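Local atomic coordinates of acyl-CoA dehydrogenase (Geobacillus kaustophilus, PDB entry 2PG0), a protein that probably uses bound FAD to oxidise acyl thioesters, introducing a double bond between the alpha and beta carbons of the acyl chain. Residues Y151-G156 with D222-A227; L169-C174 with L189-R194. All blocks are in the same frame, centred on the assembly; numbering follows the deposited sequence.

Overall arrangement
Both contacts lie in the beta domain in the middle of this acyl-CoA dehydrogenase, one in each of its two packed sheets, with centres about 10 Å apart. Along the chain, contact 2 is nested inside the loop that contact 1 closes, so both strands of contact 2 come, in sequence, between the two strands of contact 1. The sheets meet through apolar side chains: Val154 CG2 lies 3.7 Å from Leu190 CD2, and Tyr152 and Val225 also pack on Leu190. Contact 2 is the nearer to the flavin, the side chain of Ala173 being about 8 Å from a bound FAD, against about 14 Å for that of Val154 in contact 1.

Contact 1: residues Y151-G156 with D222-A227; sequences YYIVNG and DAKVPA
Strands 151-156 and 223-226 run antiparallel, their short axes 151° apart, with Tyr152-Val225 and Val154-Ala223 as hydrogen-bonded pairs in a sheet of the middle beta domain. At one end Asp222 and Ala223 both face Val154, a G1 beta bulge, and Asp222 has the positive phi (50°) this bulge needs. Asn155 suits the place because its amide can both accept and donate: OD1 takes the backbone N-H of Asp222 (N to OD1 2.8 Å) from above its carbonyl plane, while ND2 gives a nearly straight bond to Asp222 OD1, 3.0 Å away. An alanine here would probably loosen the bulge, losing both side-chain bonds to Asp222. Val154 and Val225 pack on Leu190 of the neighbouring sheet; on the same face Val154 CB meets Ala223 CB at 3.7 Å. Tyr152, on this face too, sends its hydroxyl to Glu234. On the other face, beside Ile153, Lys224 starts with CG anti to its backbone N, runs extended and bends only at chi4 (61°). This draws the chain across the Tyr151 ring, with NZ in cation-pi range, 4.2 Å from the ring centroid, and CE 3.5 Å above the ring plane, over its centre.

Contact 2: residues L169-C174 with L189-R194; sequences LIVVAC and LLVVER
Val172 and Val192 meet obliquely through one branch each: both have CG1 anti to the backbone N, and their CG2 methyls touch at 3.7 Å. Ile170 and Leu190 share this face. Leu190 also has CG anti to its N (chi1 -176°), and its CB lies 4.1 Å from Cys174 SG; the sulfur occupies the crowded position between N and carbonyl carbon (chi1 50°). Ile170 has CG1 beside its backbone N (chi1 -54°), and its CD1 ends 3.4 Å from Val192 O. Phe199 covers Ile170 and Val192. The beta-branched Ile170, Val172 and Val192 favour an extended backbone, whereas the longer chain of Leu190 reaches Tyr152 and Val154 of the other sheet.

The two strands form a beta hairpin in the middle domain of the acyl-CoA dehydrogenase fold, antiparallel, with Ile170-Val192 and Val172-Leu190 as hydrogen-bonded pairs. Strand 169-174 also pairs with strand 125-128, which carries FAD-binding Ile127 and ends just before FAD-binding Met129. Val172 N approaches Leu190 O from above the carbonyl plane, at 2.8 Å.

On the opposite face Val171, Val191, Leu169 and Leu189 pack, with helix 89-105 over Leu169, Val171 and Leu189. Leu169 and Glu193 stand side by side and point the same way, both with CG anti to the carbonyl carbon, so that Leu169 CD2 lies 3.6 Å from Glu193 CG. The aliphatic stem of Glu193 thus serves as an apolar neighbour, while its carboxylate reaches Trp114 through OE2. Leu189, with the same first torsion, lays CD2 against Ala173 CB at 3.9 Å, where a small side chain accommodates the leucine's tip.

Contact 1: residues Y151-G156 with D222-A227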
ATOM      1  N   TYR A 151       5.477  42.163  35.903  1.00 31.32           N
ATOM      2  CA  TYR A 151       4.696  40.981  35.535  1.00 30.60           C
ATOM      3  C   TYR A 151       4.344  40.925  34.056  1.00 29.77           C
ATOM      4  O   TYR A 151       4.345  41.949  33.369  1.00 29.44           O
ATOM      5  CB  TYR A 151       3.398  40.935  36.341  1.00 31.10           C
ATOM      6  CG  TYR A 151       3.597  40.754  37.822  1.00 31.90           C
ATOM      7  CD1 TYR A 151       3.641  39.480  38.384  1.00 32.43           C
ATOM      8  CD2 TYR A 151       3.742  41.859  38.667  1.00 31.98           C
ATOM      9  CE1 TYR A 151       3.825  39.303  39.748  1.00 33.00           C
ATOM     10  CE2 TYR A 151       3.930  41.693  40.033  1.00 32.83           C
ATOM     11  CZ  TYR A 151       3.966  40.412  40.565  1.00 32.74           C
ATOM     12  OH  TYR A 151       4.147  40.232  41.913  1.00 33.65           O
ATOM     13  N   TYR A 152       4.059  39.712  33.580  1.00 28.43           N
ATOM     14  CA  TYR A 152       3.391  39.503  32.302  1.00 27.50           C
ATOM     15  C   TYR A 152       1.942  39.136  32.587  1.00 26.81           C
ATOM     16  O   TYR A 152       1.669  38.251  33.403  1.00 26.88           O
ATOM     17  CB  TYR A 152       4.042  38.366  31.515  1.00 27.36           C
ATOM     18  CG  TYR A 152       5.357  38.711  30.870  1.00 26.89           C
ATOM     19  CD1 TYR A 152       5.398  39.398  29.656  1.00 26.99           C
ATOM     20  CD2 TYR A 152       6.560  38.334  31.456  1.00 26.45           C
ATOM     21  CE1 TYR A 152       6.604  39.715  29.054  1.00 26.99           C
ATOM     22  CE2 TYR A 152       7.774  38.643  30.862  1.00 26.32           C
ATOM     23  CZ  TYR A 152       7.785  39.334  29.660  1.00 27.07           C
ATOM     24  OH  TYR A 152       8.981  39.639  29.062  1.00 27.76           O
ATOM     25  N   ILE A 153       1.015  39.823  31.927  1.00 25.60           N
ATOM     26  CA  ILE A 153      -0.397  39.483  32.031  1.00 24.48           C
ATOM     27  C   ILE A 153      -0.727  38.543  30.871  1.00 23.96           C
ATOM     28  O   ILE A 153      -0.659  38.940  29.702  1.00 23.55           O
ATOM     29  CB  ILE A 153      -1.317  40.737  32.018  1.00 24.38           C
ATOM     30  CG1 ILE A 153      -0.877  41.790  33.061  1.00 24.85           C
ATOM     31  CG2 ILE A 153      -2.781  40.334  32.199  1.00 24.18           C
ATOM     32  CD1 ILE A 153      -0.638  41.266  34.476  1.00 25.82           C
ATOM     33  N   VAL A 154      -1.057  37.294  31.206  1.00 23.32           N
ATOM     34  CA  VAL A 154      -1.227  36.244  30.194  1.00 22.59           C
ATOM     35  C   VAL A 154      -2.699  35.908  29.950  1.00 22.17           C
ATOM     36  O   VAL A 154      -3.467  35.647  30.885  1.00 21.70           O
ATOM     37  CB  VAL A 154      -0.417  34.959  30.537  1.00 22.73           C
ATOM     38  CG1 VAL A 154      -0.504  33.934  29.402  1.00 22.58           C
ATOM     39  CG2 VAL A 154       1.036  35.299  30.816  1.00 22.42           C
ATOM     40  N   ASN A 155      -3.078  35.930  28.676  1.00 21.73           N
ATOM     41  CA  ASN A 155      -4.426  35.598  28.260  1.00 21.37           C
ATOM     42  C   ASN A 155      -4.396  34.631  27.090  1.00 21.13           C
ATOM     43  O   ASN A 155      -3.718  34.874  26.094  1.00 21.09           O
ATOM     44  CB  ASN A 155      -5.195  36.863  27.887  1.00 21.48           C
ATOM     45  CG  ASN A 155      -5.695  37.608  29.097  1.00 21.19           C
ATOM     46  OD1 ASN A 155      -6.656  37.192  29.738  1.00 21.60           O
ATOM     47  ND2 ASN A 155      -5.044  38.723  29.416  1.00 22.18           N
ATOM     48  N   GLY A 156      -5.119  33.529  27.217  1.00 20.90           N
ATOM     49  CA  GLY A 156      -5.133  32.535  26.152  1.00 20.45           C
ATOM     50  C   GLY A 156      -5.521  31.160  26.635  1.00 20.11           C
ATOM     51  O   GLY A 156      -5.877  30.972  27.797  1.00 19.86           O
ATOM     52  N   ASP A 222      -6.097  36.648  32.448  1.00 26.76           N
ATOM     53  CA  ASP A 222      -5.264  37.665  33.100  1.00 27.26           C
ATOM     54  C   ASP A 222      -4.277  37.049  34.088  1.00 27.20           C
ATOM     55  O   ASP A 222      -4.171  37.491  35.235  1.00 27.37           O
ATOM     56  CB  ASP A 222      -6.124  38.733  33.781  1.00 27.41           C
ATOM     57  CG  ASP A 222      -6.890  39.574  32.784  1.00 28.67           C
ATOM     58  OD1 ASP A 222      -6.260  40.109  31.841  1.00 29.22           O
ATOM     59  OD2 ASP A 222      -8.123  39.687  32.943  1.00 30.20           O
ATOM     60  N   ALA A 223      -3.567  36.023  33.627  1.00 27.05           N
ATOM     61  CA  ALA A 223      -2.608  35.307  34.456  1.00 27.01           C
ATOM     62  C   ALA A 223      -1.455  36.234  34.793  1.00 26.95           C
ATOM     63  O   ALA A 223      -0.843  36.818  33.899  1.00 26.33           O
ATOM     64  CB  ALA A 223      -2.112  34.068  33.738  1.00 26.87           C
ATOM     65  N   LYS A 224      -1.182  36.373  36.089  1.00 27.10           N
ATOM     66  CA  LYS A 224      -0.146  37.283  36.576  1.00 27.64           C
ATOM     67  C   LYS A 224       1.158  36.517  36.780  1.00 27.09           C
ATOM     68  O   LYS A 224       1.350  35.860  37.807  1.00 27.24           O
ATOM     69  CB  LYS A 224      -0.600  37.958  37.878  1.00 27.48           C
ATOM     70  CG  LYS A 224       0.071  39.295  38.159  1.00 28.79           C
ATOM     71  CD  LYS A 224      -0.310  39.842  39.540  1.00 29.25           C
ATOM     72  CE  LYS A 224       0.331  41.208  39.804  1.00 31.98           C
ATOM     73  NZ  LYS A 224      -0.105  42.250  38.817  1.00 32.97           N
ATOM     74  N   VAL A 225       2.042  36.596  35.790  1.00 26.70           N
ATOM     75  CA  VAL A 225       3.287  35.832  35.792  1.00 26.56           C
ATOM     76  C   VAL A 225       4.482  36.766  35.985  1.00 26.38           C
ATOM     77  O   VAL A 225       4.646  37.712  35.213  1.00 26.30           O
ATOM     78  CB  VAL A 225       3.459  35.020  34.472  1.00 26.49           C
ATOM     79  CG1 VAL A 225       4.716  34.159  34.519  1.00 26.39           C
ATOM     80  CG2 VAL A 225       2.236  34.152  34.206  1.00 26.30           C
ATOM     81  N   PRO A 226       5.322  36.507  37.013  1.00 26.57           N
ATOM     82  CA  PRO A 226       6.516  37.334  37.225  1.00 26.63           C
ATOM     83  C   PRO A 226       7.374  37.431  35.968  1.00 26.71           C
ATOM     84  O   PRO A 226       7.569  36.430  35.274  1.00 26.79           O
ATOM     85  CB  PRO A 226       7.282  36.575  38.317  1.00 26.65           C
ATOM     86  CG  PRO A 226       6.248  35.819  39.049  1.00 26.71           C
ATOM     87  CD  PRO A 226       5.210  35.440  38.025  1.00 26.52           C
ATOM     88  N   ALA A 227       7.877  38.631  35.684  1.00 26.82           N
ATOM     89  CA  ALA A 227       8.760  38.865  34.544  1.00 27.02           C
ATOM     90  C   ALA A 227      10.044  38.032  34.631  1.00 27.20           C
ATOM     91  O   ALA A 227      10.655  37.715  33.605  1.00 26.99           O
ATOM     92  CB  ALA A 227       9.092  40.342  34.432  1.00 27.36           C
TER

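Contact 2: residues L169-C174 with L189-R194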
ATOM      1  N   LEU A 169       5.405  23.234  36.671  1.00 18.13           N
ATOM      2  CA  LEU A 169       6.112  24.210  35.852  1.00 18.47           C
ATOM      3  C   LEU A 169       5.685  23.995  34.407  1.00 18.21           C
ATOM      4  O   LEU A 169       5.864  22.907  33.871  1.00 17.91           O
ATOM      5  CB  LEU A 169       7.627  24.000  35.937  1.00 18.97           C
ATOM      6  CG  LEU A 169       8.422  24.326  37.201  1.00 20.47           C
ATOM      7  CD1 LEU A 169       9.901  24.185  36.878  1.00 21.31           C
ATOM      8  CD2 LEU A 169       8.126  25.733  37.710  1.00 21.76           C
ATOM      9  N   ILE A 170       5.121  25.017  33.778  1.00 17.95           N
ATOM     10  CA  ILE A 170       4.696  24.877  32.385  1.00 18.13           C
ATOM     11  C   ILE A 170       5.437  25.896  31.516  1.00 17.74           C
ATOM     12  O   ILE A 170       5.347  27.099  31.751  1.00 17.84           O
ATOM     13  CB  ILE A 170       3.144  24.998  32.225  1.00 18.34           C
ATOM     14  CG1 ILE A 170       2.398  24.018  33.146  1.00 19.10           C
ATOM     15  CG2 ILE A 170       2.724  24.746  30.778  1.00 18.21           C
ATOM     16  CD1 ILE A 170       2.097  24.569  34.553  1.00 22.19           C
ATOM     17  N   VAL A 171       6.195  25.405  30.538  1.00 17.48           N
ATOM     18  CA  VAL A 171       6.827  26.283  29.550  1.00 17.72           C
ATOM     19  C   VAL A 171       5.766  26.693  28.515  1.00 18.01           C
ATOM     20  O   VAL A 171       5.292  25.863  27.734  1.00 17.76           O
ATOM     21  CB  VAL A 171       8.047  25.619  28.879  1.00 17.75           C
ATOM     22  CG1 VAL A 171       8.640  26.538  27.804  1.00 18.10           C
ATOM     23  CG2 VAL A 171       9.116  25.246  29.930  1.00 17.68           C
ATOM     24  N   VAL A 172       5.386  27.970  28.534  1.00 18.38           N
ATOM     25  CA  VAL A 172       4.274  28.466  27.710  1.00 18.96           C
ATOM     26  C   VAL A 172       4.753  29.351  26.552  1.00 19.60           C
ATOM     27  O   VAL A 172       5.456  30.341  26.766  1.00 19.18           O
ATOM     28  CB  VAL A 172       3.213  29.219  28.565  1.00 18.83           C
ATOM     29  CG1 VAL A 172       2.046  29.707  27.698  1.00 19.16           C
ATOM     30  CG2 VAL A 172       2.696  28.319  29.691  1.00 18.81           C
ATOM     31  N   ALA A 173       4.367  28.982  25.329  1.00 20.45           N
ATOM     32  CA  ALA A 173       4.645  29.809  24.152  1.00 21.58           C
ATOM     33  C   ALA A 173       3.533  30.843  24.013  1.00 22.32           C
ATOM     34  O   ALA A 173       2.359  30.494  23.919  1.00 22.02           O
ATOM     35  CB  ALA A 173       4.753  28.949  22.887  1.00 21.29           C
ATOM     36  N   CYS A 174       3.905  32.118  24.024  1.00 23.82           N
ATOM     37  CA  CYS A 174       2.917  33.194  23.972  1.00 25.32           C
ATOM     38  C   CYS A 174       3.421  34.364  23.141  1.00 25.70           C
ATOM     39  O   CYS A 174       4.617  34.482  22.888  1.00 25.72           O
ATOM     40  CB  CYS A 174       2.571  33.661  25.383  1.00 25.69           C
ATOM     41  SG  CYS A 174       4.025  34.002  26.366  1.00 28.93           S
ATOM     42  N   LEU A 189       8.991  32.428  25.263  1.00 22.16           N
ATOM     43  CA  LEU A 189       8.718  31.338  26.195  1.00 21.90           C
ATOM     44  C   LEU A 189       8.673  31.874  27.620  1.00 21.88           C
ATOM     45  O   LEU A 189       9.582  32.568  28.060  1.00 21.91           O
ATOM     46  CB  LEU A 189       9.742  30.204  26.054  1.00 21.52           C
ATOM     47  CG  LEU A 189       9.861  29.555  24.667  1.00 21.33           C
ATOM     48  CD1 LEU A 189      10.825  28.375  24.702  1.00 21.14           C
ATOM     49  CD2 LEU A 189       8.495  29.136  24.110  1.00 21.13           C
ATOM     50  N   LEU A 190       7.594  31.557  28.322  1.00 21.67           N
ATOM     51  CA  LEU A 190       7.379  32.034  29.677  1.00 22.21           C
ATOM     52  C   LEU A 190       7.037  30.849  30.582  1.00 22.19           C
ATOM     53  O   LEU A 190       6.130  30.073  30.282  1.00 21.94           O
ATOM     54  CB  LEU A 190       6.254  33.076  29.671  1.00 21.98           C
ATOM     55  CG  LEU A 190       5.854  33.842  30.932  1.00 23.46           C
ATOM     56  CD1 LEU A 190       7.002  34.696  31.463  1.00 23.83           C
ATOM     57  CD2 LEU A 190       4.652  34.713  30.626  1.00 22.95           C
ATOM     58  N   VAL A 191       7.778  30.699  31.677  1.00 22.14           N
ATOM     59  CA  VAL A 191       7.512  29.617  32.628  1.00 22.36           C
ATOM     60  C   VAL A 191       6.355  30.002  33.552  1.00 22.46           C
ATOM     61  O   VAL A 191       6.411  31.030  34.238  1.00 22.50           O
ATOM     62  CB  VAL A 191       8.779  29.252  33.456  1.00 22.48           C
ATOM     63  CG1 VAL A 191       8.455  28.194  34.510  1.00 22.92           C
ATOM     64  CG2 VAL A 191       9.901  28.784  32.541  1.00 22.91           C
ATOM     65  N   VAL A 192       5.306  29.187  33.562  1.00 22.16           N
ATOM     66  CA  VAL A 192       4.160  29.435  34.434  1.00 22.48           C
ATOM     67  C   VAL A 192       4.142  28.402  35.551  1.00 22.89           C
ATOM     68  O   VAL A 192       4.146  27.198  35.301  1.00 22.71           O
ATOM     69  CB  VAL A 192       2.818  29.448  33.661  1.00 22.20           C
ATOM     70  CG1 VAL A 192       1.633  29.623  34.617  1.00 22.23           C
ATOM     71  CG2 VAL A 192       2.820  30.566  32.621  1.00 22.39           C
ATOM     72  N   GLU A 193       4.128  28.886  36.788  1.00 23.30           N
ATOM     73  CA  GLU A 193       4.186  28.011  37.954  1.00 24.12           C
ATOM     74  C   GLU A 193       2.788  27.678  38.464  1.00 23.91           C
ATOM     75  O   GLU A 193       1.845  28.433  38.246  1.00 23.89           O
ATOM     76  CB  GLU A 193       5.039  28.657  39.052  1.00 23.99           C
ATOM     77  CG  GLU A 193       6.491  28.845  38.653  1.00 24.97           C
ATOM     78  CD  GLU A 193       7.322  29.540  39.716  1.00 26.40           C
ATOM     79  OE1 GLU A 193       7.029  30.714  40.027  1.00 29.19           O
ATOM     80  OE2 GLU A 193       8.278  28.911  40.230  1.00 28.75           O
ATOM     81  N   ARG A 194       2.660  26.534  39.135  1.00 24.28           N
ATOM     82  CA  ARG A 194       1.407  26.139  39.775  1.00 24.35           C
ATOM     83  C   ARG A 194       0.910  27.265  40.694  1.00 24.74           C
ATOM     84  O   ARG A 194       1.716  27.998  41.261  1.00 24.76           O
ATOM     85  CB  ARG A 194       1.603  24.837  40.567  1.00 24.41           C
ATOM     86  CG  ARG A 194       0.364  24.356  41.332  1.00 23.93           C
ATOM     87  CD  ARG A 194       0.589  23.011  42.029  1.00 23.64           C
ATOM     88  NE  ARG A 194       0.735  21.903  41.082  1.00 21.52           N
ATOM     89  CZ  ARG A 194      -0.269  21.296  40.448  1.00 20.81           C
ATOM     90  NH1 ARG A 194      -1.526  21.681  40.639  1.00 20.60           N
ATOM     91  NH2 ARG A 194      -0.016  20.295  39.611  1.00 20.24           N
TER